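Local coordinates for protein thermoresistant glucokinase (Janibacter sp. HTCC2649, PDB 4EUN) that probably phosphorylates a sugar acid such as gluconate at the expense of ATP, as a P-loop kinase of the thermoresistant gluconokinase type, at residues Glu92-Arg97 and Val102-Thr107; Val118-Glu121 and Ser125-Phe128; Thr44-Val49 and Leu55-Ala60; Pro85-Leu90 and Ser109-Thr114; His130-Gly133 and Val137-Gly140. All coordinates share one frame; numbering follows the deposited sequence.

Contact 1: Glu92-Arg97 and Val102-Thr107; sequences EWMDAR and VSTIIT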
# COMPACT_ATOMS: atom_id res chain seq x y z
N GLU A 92 11.45 -3.02 -12.44
CA GLU A 92 10.67 -3.17 -13.66
C GLU A 92 9.31 -2.50 -13.54
O GLU A 92 8.85 -1.87 -14.49
CB GLU A 92 10.52 -4.65 -14.03
CG GLU A 92 11.83 -5.29 -14.48
CD GLU A 92 11.76 -6.80 -14.56
OE1 GLU A 92 10.65 -7.36 -14.42
OE2 GLU A 92 12.82 -7.44 -14.76
N TRP A 93 8.67 -2.64 -12.39
CA TRP A 93 7.35 -2.02 -12.16
C TRP A 93 7.47 -0.51 -12.26
O TRP A 93 6.67 0.13 -12.94
CB TRP A 93 6.80 -2.45 -10.81
CG TRP A 93 5.44 -1.91 -10.46
CD1 TRP A 93 4.23 -2.48 -10.74
CD2 TRP A 93 5.16 -0.72 -9.71
NE1 TRP A 93 3.21 -1.71 -10.23
CE2 TRP A 93 3.75 -0.63 -9.58
CE3 TRP A 93 5.96 0.27 -9.12
CZ2 TRP A 93 3.13 0.43 -8.91
CZ3 TRP A 93 5.34 1.31 -8.45
CH2 TRP A 93 3.93 1.39 -8.35
N MET A 94 8.48 0.07 -11.60
CA MET A 94 8.71 1.51 -11.70
C MET A 94 9.03 1.97 -13.12
O MET A 94 8.56 3.03 -13.55
CB MET A 94 9.82 1.94 -10.74
CG MET A 94 9.44 1.91 -9.28
SD MET A 94 10.70 2.68 -8.24
CE MET A 94 11.90 1.36 -8.07
N ASP A 95 9.83 1.20 -13.85
CA ASP A 95 10.21 1.55 -15.22
C ASP A 95 8.99 1.55 -16.12
O ASP A 95 8.83 2.45 -16.96
CB ASP A 95 11.25 0.54 -15.73
CG ASP A 95 11.92 0.99 -17.02
OD1 ASP A 95 11.92 2.20 -17.34
OD2 ASP A 95 12.48 0.11 -17.70
N ALA A 96 8.11 0.57 -15.94
CA ALA A 96 6.93 0.48 -16.81
C ALA A 96 5.93 1.59 -16.48
O ALA A 96 5.26 2.10 -17.39
CB ALA A 96 6.28 -0.88 -16.67
N ARG A 97 5.81 1.94 -15.20
CA ARG A 97 4.99 3.08 -14.80
C ARG A 97 5.54 4.36 -15.43
O ARG A 97 4.79 5.13 -16.05
CB ARG A 97 4.93 3.22 -13.27
CG ARG A 97 4.15 2.11 -12.53
CD ARG A 97 2.75 2.05 -13.04
NE ARG A 97 1.72 1.55 -12.13
CZ ARG A 97 1.14 0.36 -12.23
NH1 ARG A 97 1.54 -0.50 -13.16
NH2 ARG A 97 0.15 0.02 -11.42
N VAL A 102 3.51 7.64 -15.42
CA VAL A 102 3.01 7.53 -14.06
C VAL A 102 4.15 7.63 -13.03
O VAL A 102 5.13 6.88 -13.11
CB VAL A 102 2.27 6.19 -13.84
CG1 VAL A 102 1.71 6.10 -12.43
CG2 VAL A 102 1.15 6.00 -14.85
N SER A 103 4.02 8.56 -12.09
CA SER A 103 4.99 8.73 -11.01
C SER A 103 4.58 7.87 -9.82
O SER A 103 3.39 7.64 -9.60
CB SER A 103 5.07 10.19 -10.59
OG SER A 103 5.63 10.98 -11.63
N THR A 104 5.56 7.41 -9.05
CA THR A 104 5.31 6.40 -8.02
C THR A 104 6.01 6.68 -6.69
O THR A 104 7.03 7.37 -6.66
CB THR A 104 5.78 5.00 -8.50
OG1 THR A 104 7.21 5.00 -8.67
CG2 THR A 104 5.11 4.61 -9.83
N ILE A 105 5.45 6.14 -5.62
CA ILE A 105 6.13 6.09 -4.32
C ILE A 105 5.86 4.72 -3.71
O ILE A 105 4.71 4.28 -3.61
CB ILE A 105 5.71 7.25 -3.38
CG1 ILE A 105 6.48 7.19 -2.06
CG2 ILE A 105 4.18 7.28 -3.13
CD1 ILE A 105 6.38 8.49 -1.26
N ILE A 106 6.92 4.04 -3.30
CA ILE A 106 6.78 2.71 -2.71
C ILE A 106 7.45 2.66 -1.35
O ILE A 106 8.43 3.35 -1.11
CB ILE A 106 7.37 1.60 -3.62
CG1 ILE A 106 8.88 1.73 -3.75
CG2 ILE A 106 6.72 1.64 -5.01
CD1 ILE A 106 9.50 0.64 -4.61
N THR A 107 6.91 1.82 -0.47
CA THR A 107 7.57 1.57 0.81
C THR A 107 8.40 0.31 0.70
O THR A 107 7.91 -0.70 0.19
CB THR A 107 6.55 1.37 1.92
OG1 THR A 107 5.56 0.42 1.49
CG2 THR A 107 5.84 2.68 2.22
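W93 lays the far end of its indole along T104, with CZ3 3.6 Å from T104 CG2; the two side chains run past each other in opposite directions. The same ring carbon reaches I106, where CZ3 and CG2 are 3.7 Å apart, so one corner of the six-membered ring meets two strand residues that lie either side of I105 in sequence, obliquely in both cases. The ring gets there because its CG stands anti to the backbone N (chi1 -179°). R97, one turn on, folds over the indole: its CG lies 3.9 Å above the centre of the W93 ring, and its guanidinium takes W93 NE1 over its own face. R97 also crosses T104 at about a right angle, with CB 3.7 Å from T104 CG2. From the other flank M94 brings CG to 3.9 Å from T104 OG1, a hydroxyl that is hydrogen-bonded to H31 ND1, while its CE reaches the CD1 tip of I106.

Helix 92-97 and strand 104-107 run almost antiparallel, 165° between their directions. Their near end is closed by V102 N, which gives its hydrogen to R97 O at 2.9 Å. This packs helix 80-99 on the parallel sheet of a P-loop kinase fold.

The polar tips lead elsewhere: W93 NE1 and R97 NH1 bond to A62 O and H64 O of the second subunit, while R97 NE forms a salt bridge with E56 of its own chain. The chemistry implies a seam joined mostly by carbon packing, helped by one backbone hydrogen bond and the E56 bridge, with two nitrogens left to reach the partner subunit.

Contact 2: Val118-Glu121 and Ser125-Phe128; sequences VLRE and SVDF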
# COMPACT_ATOMS: atom_id res chain seq x y z
N VAL A 118 20.09 -1.72 -7.80
CA VAL A 118 19.16 -2.49 -8.63
C VAL A 118 17.86 -1.72 -8.88
O VAL A 118 17.37 -1.67 -10.01
CB VAL A 118 18.84 -3.87 -8.02
CG1 VAL A 118 17.80 -4.60 -8.84
CG2 VAL A 118 20.11 -4.70 -7.90
N LEU A 119 17.31 -1.09 -7.84
CA LEU A 119 16.12 -0.25 -8.01
C LEU A 119 16.37 0.84 -9.05
O LEU A 119 15.51 1.14 -9.88
CB LEU A 119 15.70 0.38 -6.68
CG LEU A 119 15.25 -0.61 -5.60
CD1 LEU A 119 14.85 0.10 -4.31
CD2 LEU A 119 14.08 -1.44 -6.10
N ARG A 120 17.58 1.42 -9.03
CA ARG A 120 17.92 2.50 -9.95
C ARG A 120 18.14 2.03 -11.39
O ARG A 120 18.25 2.85 -12.30
CB ARG A 120 19.12 3.30 -9.45
CG ARG A 120 18.76 4.31 -8.34
CD ARG A 120 19.96 5.15 -7.91
NE ARG A 120 20.97 4.35 -7.23
CZ ARG A 120 21.17 4.35 -5.92
NH1 ARG A 120 20.45 5.12 -5.12
NH2 ARG A 120 22.10 3.57 -5.40
N GLU A 121 18.18 0.72 -11.60
CA GLU A 121 18.28 0.18 -12.97
C GLU A 121 16.96 0.29 -13.72
O GLU A 121 16.93 0.13 -14.94
CB GLU A 121 18.75 -1.28 -12.95
CG GLU A 121 20.15 -1.50 -12.38
CD GLU A 121 20.54 -2.97 -12.33
OE1 GLU A 121 19.78 -3.81 -12.86
OE2 GLU A 121 21.60 -3.29 -11.76
N SER A 125 15.08 7.84 -12.51
CA SER A 125 15.68 8.32 -11.26
C SER A 125 14.94 7.69 -10.10
O SER A 125 13.78 7.30 -10.23
CB SER A 125 15.60 9.84 -11.15
OG SER A 125 14.24 10.27 -11.16
N VAL A 126 15.61 7.59 -8.95
CA VAL A 126 14.96 7.16 -7.71
C VAL A 126 15.43 8.00 -6.52
O VAL A 126 16.63 8.12 -6.26
CB VAL A 126 15.18 5.67 -7.39
CG1 VAL A 126 14.34 5.26 -6.18
CG2 VAL A 126 14.82 4.79 -8.57
N ASP A 127 14.47 8.59 -5.81
CA ASP A 127 14.77 9.40 -4.63
C ASP A 127 14.38 8.63 -3.39
O ASP A 127 13.30 8.06 -3.34
CB ASP A 127 14.00 10.72 -4.68
CG ASP A 127 14.34 11.55 -5.90
OD1 ASP A 127 15.54 11.84 -6.12
OD2 ASP A 127 13.40 11.91 -6.64
N PHE A 128 15.25 8.61 -2.39
CA PHE A 128 14.99 7.81 -1.20
C PHE A 128 14.66 8.67 0.00
O PHE A 128 15.31 9.68 0.26
CB PHE A 128 16.23 6.94 -0.89
CG PHE A 128 16.42 5.83 -1.87
CD1 PHE A 128 17.10 6.06 -3.06
CD2 PHE A 128 15.88 4.58 -1.63
CE1 PHE A 128 17.25 5.03 -4.00
CE2 PHE A 128 16.02 3.55 -2.56
CZ PHE A 128 16.71 3.78 -3.74
O HOH W 1 19.23 7.68 -5.75
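R120, at the turn that leads helix 113-119 into strand 127-132 of the parallel P-loop kinase sheet, touches V126 with CG and F128 with NH1. Its CB only starts the approach, 4.6 Å from V126 CG2. CG makes the first real contact, 3.9 Å from V126 CB, where the two side chains cross at a slant. Beyond CG the chain carries on extended to CD, then bends (chi3 -68°), and CD and NE carry it past V126 to the guanidinium. NH1 ends 3.4 Å from F128 CE1. The guanidinium and ring planes stand 71° apart, so this is no flat stack, and the nitrogen comes at the ring obliquely. NH2 is occupied by carboxylates, in salt bridges with D117 and E169, and R113 NE lies close by as a like charge that these acids probably help to offset.

L119, one residue earlier, meets the same ring at another atom: its CD1 is 4.0 Å from F128 CE2 and lies at the ring edge, near its plane. F128 is thus met by an aliphatic branch at CE2 and by a cationic group at CE1. V126 CG2 also lies 3.9 Å from the carbonyl O of L119. Around this pair, L119 packs on L90 and L111, while V126 and F128 both rest on V33 of the neighbouring strand 31-35.

No direct hydrogen bond spans the turn; instead one water, lying in the plane of the F128 ring at its edge, accepts from R120 NH1 at 2.9 Å and donates to V126 O at 2.7 Å.

Contact 3: Thr44-Val49 and Leu55-Ala60; sequences TIAHGV and LEFAEA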
# COMPACT_ATOMS: atom_id res chain seq x y z
N THR A 44 2.62 5.45 6.62
CA THR A 44 2.08 6.77 6.94
C THR A 44 2.78 7.89 6.16
O THR A 44 2.12 8.77 5.60
CB THR A 44 2.14 7.05 8.46
OG1 THR A 44 1.29 6.13 9.15
CG2 THR A 44 1.69 8.46 8.77
N ILE A 45 4.11 7.86 6.11
CA ILE A 45 4.87 8.85 5.37
C ILE A 45 4.59 8.77 3.86
O ILE A 45 4.32 9.78 3.22
CB ILE A 45 6.40 8.70 5.62
CG1 ILE A 45 6.70 8.78 7.13
CG2 ILE A 45 7.17 9.77 4.86
CD1 ILE A 45 6.20 10.05 7.80
N ALA A 46 4.66 7.56 3.30
CA ALA A 46 4.43 7.37 1.87
C ALA A 46 3.03 7.81 1.46
O ALA A 46 2.85 8.44 0.41
CB ALA A 46 4.67 5.92 1.47
N HIS A 47 2.05 7.46 2.29
CA HIS A 47 0.66 7.80 2.04
C HIS A 47 0.48 9.32 2.11
O HIS A 47 -0.21 9.91 1.28
CB HIS A 47 -0.24 7.11 3.08
CG HIS A 47 -1.70 7.31 2.85
ND1 HIS A 47 -2.63 7.22 3.86
CD2 HIS A 47 -2.40 7.59 1.72
CE1 HIS A 47 -3.84 7.44 3.37
NE2 HIS A 47 -3.73 7.66 2.08
N GLY A 48 1.10 9.95 3.10
CA GLY A 48 1.02 11.40 3.23
C GLY A 48 1.63 12.13 2.05
O GLY A 48 1.10 13.15 1.61
N VAL A 49 2.77 11.63 1.57
CA VAL A 49 3.41 12.21 0.39
C VAL A 49 2.55 12.00 -0.86
O VAL A 49 2.35 12.92 -1.66
CB VAL A 49 4.84 11.65 0.18
CG1 VAL A 49 5.40 12.10 -1.17
CG2 VAL A 49 5.76 12.11 1.29
N LEU A 55 1.40 10.94 -6.57
CA LEU A 55 2.24 9.78 -6.82
C LEU A 55 1.45 8.50 -6.52
O LEU A 55 0.65 8.47 -5.58
CB LEU A 55 3.49 9.83 -5.95
CG LEU A 55 4.75 10.50 -6.50
CD1 LEU A 55 4.47 11.82 -7.18
CD2 LEU A 55 5.75 10.70 -5.37
N GLU A 56 1.66 7.45 -7.31
CA GLU A 56 0.96 6.19 -7.06
C GLU A 56 1.66 5.44 -5.95
O GLU A 56 2.83 5.13 -6.07
CB GLU A 56 0.95 5.28 -8.28
CG GLU A 56 0.26 3.94 -7.98
CD GLU A 56 0.22 2.98 -9.14
OE1 GLU A 56 0.69 3.34 -10.24
OE2 GLU A 56 -0.31 1.86 -8.94
N PHE A 57 0.91 5.10 -4.90
CA PHE A 57 1.49 4.40 -3.76
C PHE A 57 1.43 2.90 -3.95
O PHE A 57 0.41 2.35 -4.38
CB PHE A 57 0.73 4.80 -2.49
CG PHE A 57 1.01 3.92 -1.30
CD1 PHE A 57 2.29 3.82 -0.77
CD2 PHE A 57 -0.01 3.22 -0.69
CE1 PHE A 57 2.54 3.01 0.32
CE2 PHE A 57 0.23 2.42 0.41
CZ PHE A 57 1.51 2.32 0.91
N ALA A 58 2.53 2.21 -3.64
CA ALA A 58 2.52 0.75 -3.60
C ALA A 58 3.38 0.27 -2.44
O ALA A 58 4.35 0.91 -2.05
CB ALA A 58 3.03 0.17 -4.89
N GLU A 59 3.01 -0.90 -1.92
CA GLU A 59 3.73 -1.53 -0.83
C GLU A 59 4.64 -2.60 -1.42
O GLU A 59 4.15 -3.54 -2.04
CB GLU A 59 2.71 -2.17 0.11
CG GLU A 59 2.93 -1.84 1.56
CD GLU A 59 4.18 -2.48 2.09
OE1 GLU A 59 4.89 -1.84 2.89
OE2 GLU A 59 4.46 -3.64 1.69
N ALA A 60 5.95 -2.44 -1.26
CA ALA A 60 6.90 -3.33 -1.93
C ALA A 60 6.82 -4.79 -1.49
O ALA A 60 7.13 -5.67 -2.29
CB ALA A 60 8.34 -2.82 -1.78
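Helix 44-49 and strand 56-59 come nearest at the V49 and L55 end, where the CA atoms are 7.7 Å apart, and the backbones exchange no hydrogen bond; side chains alone join them. A46 points its methyl at F57, with CB 3.8 Å from CE1 and 3.9 Å from CD1 of the ring, so that the methyl meets the CD1-CE1 bond obliquely. F57 carries its CG anti to the backbone N (chi1 167°), which sends the ring across to the helix. One helical turn later V49 meets the residue just before the strand, its CG1 lying 4.4 Å from L55 CD2, a looser touch of branch on branch.

T107 of the adjacent strand 104-108 packs on both A46 and F57, and I105 on V49, so the helix sits over two neighbouring strands. I45 and V49 also pack on helix 180-191.

A sulfate ion also touches this region, and the F57 ring reaches residues of the probable Walker A loop. Strand 31-35, that loop, helix 42-53 and strand 56-59 form the beta-alpha-beta crossover typical of P-loop kinases, here skipping over strand 104-108.

Contact 4: Pro85-Leu90 and Ser109-Thr114; sequences PWLRSL and SALKRT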
# COMPACT_ATOMS: atom_id res chain seq x y z
N PRO A 85 15.51 -11.13 -7.25
CA PRO A 85 14.35 -11.12 -8.16
C PRO A 85 13.28 -10.13 -7.72
O PRO A 85 12.64 -9.51 -8.57
CB PRO A 85 13.82 -12.56 -8.08
CG PRO A 85 15.02 -13.38 -7.69
CD PRO A 85 15.77 -12.49 -6.74
N TRP A 86 13.11 -9.97 -6.41
CA TRP A 86 12.17 -9.01 -5.84
C TRP A 86 12.54 -7.57 -6.21
O TRP A 86 11.71 -6.80 -6.69
CB TRP A 86 12.12 -9.19 -4.32
CG TRP A 86 11.39 -8.13 -3.54
CD1 TRP A 86 10.07 -7.81 -3.62
CD2 TRP A 86 11.95 -7.28 -2.52
NE1 TRP A 86 9.77 -6.81 -2.73
CE2 TRP A 86 10.90 -6.47 -2.04
CE3 TRP A 86 13.22 -7.13 -1.97
CZ2 TRP A 86 11.09 -5.51 -1.04
CZ3 TRP A 86 13.42 -6.19 -0.98
CH2 TRP A 86 12.36 -5.39 -0.52
N LEU A 87 13.79 -7.21 -5.99
CA LEU A 87 14.29 -5.89 -6.35
C LEU A 87 14.16 -5.62 -7.85
O LEU A 87 13.82 -4.51 -8.25
CB LEU A 87 15.75 -5.77 -5.91
CG LEU A 87 15.90 -5.79 -4.39
CD1 LEU A 87 17.33 -6.10 -4.03
CD2 LEU A 87 15.51 -4.44 -3.79
N ARG A 88 14.44 -6.63 -8.67
CA ARG A 88 14.29 -6.45 -10.12
C ARG A 88 12.83 -6.24 -10.51
O ARG A 88 12.55 -5.48 -11.43
CB ARG A 88 14.89 -7.62 -10.91
CG ARG A 88 16.40 -7.57 -11.04
CD ARG A 88 16.90 -8.67 -11.96
NE ARG A 88 16.59 -9.99 -11.42
CZ ARG A 88 17.49 -10.78 -10.84
NH1 ARG A 88 17.12 -11.97 -10.38
NH2 ARG A 88 18.75 -10.39 -10.74
N SER A 89 11.91 -6.90 -9.82
CA SER A 89 10.50 -6.72 -10.16
C SER A 89 10.03 -5.32 -9.77
O SER A 89 9.21 -4.71 -10.47
CB SER A 89 9.62 -7.79 -9.51
OG SER A 89 9.48 -7.55 -8.12
N LEU A 90 10.57 -4.79 -8.67
CA LEU A 90 10.27 -3.42 -8.25
C LEU A 90 10.82 -2.42 -9.27
O LEU A 90 10.14 -1.44 -9.62
CB LEU A 90 10.85 -3.14 -6.87
CG LEU A 90 10.25 -3.93 -5.71
CD1 LEU A 90 11.07 -3.70 -4.46
CD2 LEU A 90 8.81 -3.47 -5.48
N SER A 109 11.31 -2.26 3.03
CA SER A 109 12.05 -2.54 4.25
C SER A 109 13.53 -2.18 4.06
O SER A 109 13.87 -1.41 3.16
CB SER A 109 11.90 -4.02 4.63
OG SER A 109 12.11 -4.84 3.49
N ALA A 110 14.41 -2.72 4.90
CA ALA A 110 15.82 -2.32 4.88
C ALA A 110 16.49 -2.64 3.55
O ALA A 110 16.30 -3.73 3.00
CB ALA A 110 16.56 -2.98 6.00
N LEU A 111 17.27 -1.70 3.04
CA LEU A 111 17.99 -1.94 1.81
C LEU A 111 19.48 -1.67 1.96
O LEU A 111 19.89 -0.68 2.60
CB LEU A 111 17.48 -1.04 0.71
CG LEU A 111 15.99 -1.11 0.40
CD1 LEU A 111 15.63 0.02 -0.55
CD2 LEU A 111 15.66 -2.45 -0.20
N LYS A 112 20.28 -2.54 1.37
CA LYS A 112 21.70 -2.30 1.18
C LYS A 112 21.89 -1.35 0.02
O LYS A 112 21.00 -1.21 -0.81
CB LYS A 112 22.39 -3.62 0.85
CG LYS A 112 22.33 -4.67 1.95
CD LYS A 112 23.21 -5.86 1.57
CE LYS A 112 23.12 -6.97 2.60
NZ LYS A 112 24.06 -8.09 2.26
N ARG A 113 23.06 -0.71 -0.04
CA ARG A 113 23.42 0.10 -1.20
C ARG A 113 23.27 -0.64 -2.52
O ARG A 113 22.68 -0.11 -3.47
CB ARG A 113 24.87 0.59 -1.06
CG ARG A 113 25.48 1.09 -2.38
CD ARG A 113 24.91 2.45 -2.71
NE ARG A 113 25.13 2.83 -4.11
CZ ARG A 113 25.84 3.89 -4.49
NH1 ARG A 113 26.40 4.68 -3.58
NH2 ARG A 113 25.97 4.17 -5.77
N THR A 114 23.78 -1.86 -2.59
CA THR A 114 23.64 -2.68 -3.81
C THR A 114 22.17 -2.91 -4.20
O THR A 114 21.87 -3.04 -5.39
CB THR A 114 24.33 -4.04 -3.69
OG1 THR A 114 23.83 -4.72 -2.53
CG2 THR A 114 25.83 -3.88 -3.58
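The segment that leaves sheet strand 104-108 and leads into helix 113-119 packs here on helix 80-99 of the P-loop kinase fold, through L111 and S109 on one side and L87 and W86 on the other. L87 and L111 meet by their CD2 methyls, 4.1 Å apart, the two side chains sliding past each other in opposite directions. The same L111 methyl also comes near the indole of W86, with CD2 4.4 Å from CZ3 and oblique to the ring. At the next ring atom, W86 CH2 lies 4.1 Å from S109 OG, a mere touch with no hydrogen bond.

W86 is held by its own helix and by neighbours outside it. Its CG stands anti to the backbone N (chi1 169°), and L90, one turn on, lays CD1 3.6 Å above one face of the ring, offset toward the rim. The indole stacks with the H64 ring, and its NE1 is hydrogen-bonded to A60 O, which ties the residue just after strand 56-59 to this helix and helps fix the rotation of the ring. The backbone O of W86 is gripped twice, by S89 OG at 2.8 Å and by L90 N at 3.0 Å, the hydroxyl being tilted 21° from the carbonyl plane.

On the second segment, K112 occupies the N-cap position of helix 113-119 and sends NZ into a salt bridge with D80, while S109 lies near the probable Walker A loop without touching it. Across the interface itself, then, cohesion is purely van der Waals, while the NE1 to A60 O bond and the H64 stack orient W86.

Contact 5: His130-Gly133 and Val137-Gly140; sequences HLDG and VIKG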
# COMPACT_ATOMS: atom_id res chain seq x y z
N HIS A 130 14.72 7.96 3.82
CA HIS A 130 15.19 6.95 4.77
C HIS A 130 14.62 7.24 6.16
O HIS A 130 15.07 8.15 6.85
CB HIS A 130 16.72 6.96 4.79
CG HIS A 130 17.32 6.06 5.82
ND1 HIS A 130 18.65 6.15 6.17
CD2 HIS A 130 16.80 5.06 6.57
CE1 HIS A 130 18.92 5.25 7.10
NE2 HIS A 130 17.82 4.58 7.37
N LEU A 131 13.60 6.47 6.55
CA LEU A 131 12.90 6.67 7.81
C LEU A 131 13.56 5.79 8.86
O LEU A 131 13.61 4.56 8.72
CB LEU A 131 11.43 6.30 7.65
CG LEU A 131 10.44 6.58 8.79
CD1 LEU A 131 10.28 8.06 9.04
CD2 LEU A 131 9.11 5.98 8.40
N ASP A 132 14.10 6.40 9.90
CA ASP A 132 14.87 5.63 10.85
C ASP A 132 15.02 6.34 12.18
O ASP A 132 14.65 7.50 12.33
CB ASP A 132 16.24 5.33 10.24
CG ASP A 132 16.79 4.00 10.67
OD1 ASP A 132 16.36 3.47 11.71
OD2 ASP A 132 17.65 3.47 9.95
N GLY A 133 15.55 5.62 13.15
CA GLY A 133 15.74 6.17 14.48
C GLY A 133 16.36 5.11 15.36
O GLY A 133 16.71 4.03 14.90
N VAL A 137 13.41 3.06 20.21
CA VAL A 137 12.18 3.77 19.86
C VAL A 137 11.35 2.92 18.92
O VAL A 137 10.12 2.86 19.04
CB VAL A 137 12.47 5.14 19.20
CG1 VAL A 137 11.15 5.82 18.77
CG2 VAL A 137 13.23 6.03 20.16
N ILE A 138 12.02 2.26 17.98
CA ILE A 138 11.34 1.36 17.05
C ILE A 138 10.67 0.23 17.82
O ILE A 138 9.50 -0.08 17.59
CB ILE A 138 12.31 0.79 15.99
CG1 ILE A 138 12.87 1.94 15.14
CG2 ILE A 138 11.59 -0.22 15.09
CD1 ILE A 138 14.03 1.56 14.24
N LYS A 139 11.41 -0.39 18.74
CA LYS A 139 10.86 -1.46 19.57
C LYS A 139 9.65 -1.01 20.40
O LYS A 139 8.69 -1.76 20.57
CB LYS A 139 11.93 -2.04 20.49
CG LYS A 139 12.94 -2.92 19.75
CD LYS A 139 13.88 -3.66 20.69
CE LYS A 139 15.05 -2.79 21.12
NZ LYS A 139 16.22 -3.58 21.61
N GLY A 140 9.71 0.22 20.90
CA GLY A 140 8.61 0.78 21.66
C GLY A 140 7.37 0.99 20.81
O GLY A 140 6.25 0.80 21.28
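Strand 130-132 and helix 137-140 are the two sides of a short strand-to-helix junction, closest at G133 and V137, whose CA atoms lie 6.9 Å apart. The junction leaves the C-terminal end of strand 127-132 in the parallel sheet of the P-loop kinase fold, and D132 lies near the probable Walker A loop without touching it.

I138 makes the contact nearly alone. With CG1 anti to its carbonyl carbon (chi1 -63°), the extended branch aims CD1 back at the strand end, where it lies 3.7 Å from G133 O and 3.9 Å from D132 OD1. A methyl is thus set against two oxygens, to which it offers no hydrogen bond; on its own side I138 packs on L155 of helix 155-161.

D132 OD1 belongs to a small polar network. The D132 backbone bonds to L174 and L176, of strand 171-175 and the loop after it. H130 NE2 donates to D132 OD2 at 2.8 Å, on the anti side of the carboxylate. The other oxygen, D132 OD1, takes the backbone N-H of G133 at 2.7 Å, also from the anti side and 25° out of the carboxylate plane.

Overall arrangement
Along the chain, contact 3 closes first, contact 4 then spans a loop with contact 1 nested inside it, and contacts 2 and 5 follow. Contacts 1, 2, 3 and 5 all reach the five-stranded parallel sheet. Contacts 1 and 4 share helix 80-99, contacts 2 and 4 helix 113-119, and contacts 2 and 5 strand 127-132, their centres about 23 Å apart. Contacts 1, 2 and 4 touch one another, 10 to 13 Å between centres. Contact 3 touches contacts 1, 4 and 5, and with contact 1 meets the second subunit. Contact 5 lies about 26 Å from contact 1, across the chain's centre. Together they pack helices round the sheet that probably carries the Walker A loop.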